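Local coordinates for N-acetylneuraminate epimerase (Escherichia coli, PDB 2UVK), which converts the alpha-anomer of N-acetylneuraminic acid to the beta-anomer, speeding the equilibrium between the two forms of this sialic acid, at residues B[110-118]-B[192-203]. Numbering follows the deposited sequence.
Sequences AGHVTFVHN and AGAAVVNKGDKT
Phe115 lays one ring face on Thr203. The methyl CG2 of Thr203 sits over the ring centre, 3.8 Å from the centroid and 8° off the normal, a CH-pi contact. CG of Phe115 lies between its backbone N and carbonyl carbon (chi1 61°), which brings the ring onto Thr203 of 192-203. Val196 CG2 meets Phe115 CD2 obliquely at 4.0 Å. Beyond it, Val113 CB packs on Val196 CG1 at 3.8 Å. An alanine in place of Phe115 would probably leave the Thr203 methyl without its aromatic partner and open a gap beside Val196. The strands 112-117 and 195-199 run nearly parallel, 11° apart, as the innermost strands of neighbouring four-stranded blades in the Kelch beta-propeller. The one direct hydrogen bond between the segments lies near the predicted proton acceptor Glu209. There Gly193 N donates nearly straight to a lone pair of Gly111 O (2.8 Å). Water 1 bridges the same Gly111 O to Ala194 N. Beside the Phe115 ring, Asn198 ND2 donates almost straight to Thr203 OG1 (2.9 Å), which fixes the amide. Outermost, Asp201 OD1 meets His117 CE1 at the imidazole edge, 3.1 Å away, while Phe224 stacks on the His117 ring.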
# COMPACT_ATOMS: atom_id res chain seq x y z
N ALA B 110 -4.30 9.73 -3.80
CA ALA B 110 -4.34 10.68 -4.92
C ALA B 110 -4.87 10.00 -6.15
O ALA B 110 -4.29 9.00 -6.55
CB ALA B 110 -2.94 11.28 -5.21
N GLY B 111 -5.97 10.53 -6.69
CA GLY B 111 -6.71 9.84 -7.72
C GLY B 111 -7.76 8.91 -7.15
O GLY B 111 -8.47 8.23 -7.89
N HIS B 112 -7.85 8.86 -5.84
CA HIS B 112 -8.89 8.13 -5.13
C HIS B 112 -10.24 8.82 -5.33
O HIS B 112 -10.35 9.99 -5.74
CB HIS B 112 -8.56 8.03 -3.65
CG HIS B 112 -8.38 9.36 -2.99
ND1 HIS B 112 -7.49 10.31 -3.46
CD2 HIS B 112 -8.99 9.90 -1.91
CE1 HIS B 112 -7.58 11.39 -2.69
NE2 HIS B 112 -8.46 11.15 -1.73
N VAL B 113 -11.29 8.07 -4.99
CA VAL B 113 -12.61 8.66 -4.83
C VAL B 113 -12.99 8.60 -3.35
O VAL B 113 -12.37 7.88 -2.57
CB VAL B 113 -13.68 7.92 -5.68
CG1 VAL B 113 -13.38 8.09 -7.17
CG2 VAL B 113 -13.82 6.47 -5.24
N THR B 114 -14.00 9.37 -2.97
CA THR B 114 -14.57 9.25 -1.63
C THR B 114 -16.07 9.47 -1.69
O THR B 114 -16.57 10.33 -2.43
CB THR B 114 -13.90 10.27 -0.68
OG1 THR B 114 -12.49 10.00 -0.64
CG2 THR B 114 -14.43 10.20 0.73
N PHE B 115 -16.79 8.61 -0.97
CA PHE B 115 -18.24 8.75 -0.81
C PHE B 115 -18.64 8.49 0.63
O PHE B 115 -17.90 7.87 1.39
CB PHE B 115 -19.00 7.82 -1.77
CG PHE B 115 -18.75 6.35 -1.58
CD1 PHE B 115 -19.65 5.56 -0.89
CD2 PHE B 115 -17.63 5.73 -2.14
CE1 PHE B 115 -19.43 4.19 -0.74
CE2 PHE B 115 -17.42 4.36 -1.98
CZ PHE B 115 -18.32 3.60 -1.27
N VAL B 116 -19.83 8.97 1.00
CA VAL B 116 -20.33 8.81 2.37
C VAL B 116 -21.41 7.72 2.36
O VAL B 116 -22.34 7.76 1.54
CB VAL B 116 -20.90 10.15 2.94
CG1 VAL B 116 -21.46 9.97 4.36
CG2 VAL B 116 -19.81 11.25 2.95
N HIS B 117 -21.23 6.74 3.24
CA HIS B 117 -22.25 5.69 3.42
C HIS B 117 -22.40 5.38 4.91
O HIS B 117 -21.43 5.15 5.63
CB HIS B 117 -21.85 4.47 2.61
CG HIS B 117 -22.75 3.30 2.79
ND1 HIS B 117 -23.98 3.20 2.19
CD2 HIS B 117 -22.58 2.15 3.49
CE1 HIS B 117 -24.54 2.05 2.52
NE2 HIS B 117 -23.71 1.40 3.31
N ASN B 118 -23.64 5.46 5.40
CA ASN B 118 -23.91 5.21 6.81
C ASN B 118 -22.93 5.89 7.77
O ASN B 118 -22.38 5.25 8.68
CB ASN B 118 -23.95 3.69 7.08
CG ASN B 118 -25.09 2.98 6.32
OD1 ASN B 118 -25.05 1.76 6.14
ND2 ASN B 118 -26.07 3.74 5.86
N ALA B 192 -7.25 5.36 -10.93
CA ALA B 192 -6.97 6.71 -10.44
C ALA B 192 -7.79 7.67 -11.31
O ALA B 192 -7.71 7.63 -12.52
CB ALA B 192 -5.47 7.00 -10.53
N GLY B 193 -8.61 8.51 -10.71
CA GLY B 193 -9.42 9.45 -11.47
C GLY B 193 -10.76 8.94 -11.97
O GLY B 193 -11.34 9.52 -12.88
N ALA B 194 -11.27 7.89 -11.35
CA ALA B 194 -12.66 7.47 -11.61
C ALA B 194 -13.58 8.57 -11.05
O ALA B 194 -13.17 9.37 -10.18
CB ALA B 194 -12.97 6.13 -10.98
N ALA B 195 -14.79 8.62 -11.59
CA ALA B 195 -15.85 9.46 -11.06
C ALA B 195 -16.72 8.58 -10.18
O ALA B 195 -17.01 7.44 -10.56
CB ALA B 195 -16.65 10.07 -12.18
N VAL B 196 -17.11 9.08 -9.02
CA VAL B 196 -17.99 8.33 -8.10
C VAL B 196 -19.36 8.97 -7.98
O VAL B 196 -19.49 10.19 -7.98
CB VAL B 196 -17.34 8.17 -6.71
CG1 VAL B 196 -17.07 9.52 -6.06
CG2 VAL B 196 -18.19 7.29 -5.76
N VAL B 197 -20.40 8.12 -7.89
CA VAL B 197 -21.73 8.56 -7.50
C VAL B 197 -22.27 7.58 -6.46
O VAL B 197 -22.08 6.38 -6.62
CB VAL B 197 -22.72 8.65 -8.70
CG1 VAL B 197 -24.12 9.10 -8.20
CG2 VAL B 197 -22.24 9.60 -9.75
N ASN B 198 -22.92 8.11 -5.42
CA ASN B 198 -23.53 7.30 -4.36
C ASN B 198 -25.00 7.67 -4.22
O ASN B 198 -25.35 8.83 -4.23
CB ASN B 198 -22.84 7.55 -3.01
CG ASN B 198 -23.64 6.99 -1.84
OD1 ASN B 198 -24.42 7.71 -1.18
ND2 ASN B 198 -23.49 5.69 -1.60
N LYS B 199 -25.86 6.67 -4.10
CA LYS B 199 -27.26 6.93 -3.78
C LYS B 199 -27.74 5.77 -2.94
O LYS B 199 -27.84 4.66 -3.43
CB LYS B 199 -28.09 7.06 -5.05
CG LYS B 199 -29.56 7.43 -4.79
CD LYS B 199 -30.34 7.62 -6.08
N GLY B 200 -27.98 6.02 -1.66
CA GLY B 200 -28.40 4.98 -0.73
C GLY B 200 -27.40 3.85 -0.69
O GLY B 200 -26.20 4.08 -0.51
N ASP B 201 -27.88 2.63 -0.92
CA ASP B 201 -27.04 1.44 -0.77
C ASP B 201 -26.29 1.07 -2.05
O ASP B 201 -25.73 -0.02 -2.13
CB ASP B 201 -27.89 0.26 -0.26
CG ASP B 201 -28.15 0.31 1.23
OD1 ASP B 201 -27.45 1.04 1.96
OD2 ASP B 201 -29.10 -0.38 1.70
N LYS B 202 -26.26 1.98 -3.03
CA LYS B 202 -25.49 1.77 -4.26
C LYS B 202 -24.45 2.86 -4.47
O LYS B 202 -24.73 4.02 -4.22
CB LYS B 202 -26.39 1.78 -5.48
CG LYS B 202 -27.47 0.69 -5.47
CD LYS B 202 -26.91 -0.72 -5.42
CE LYS B 202 -28.03 -1.77 -5.52
NZ LYS B 202 -28.69 -1.71 -6.85
N THR B 203 -23.26 2.46 -4.90
CA THR B 203 -22.23 3.41 -5.36
C THR B 203 -21.68 2.91 -6.70
O THR B 203 -21.49 1.72 -6.90
CB THR B 203 -21.13 3.48 -4.34
OG1 THR B 203 -21.67 4.01 -3.12
CG2 THR B 203 -19.94 4.35 -4.86
O HOH W 1 -10.39 6.29 -8.90
O HOH W 2 -11.03 10.18 -8.66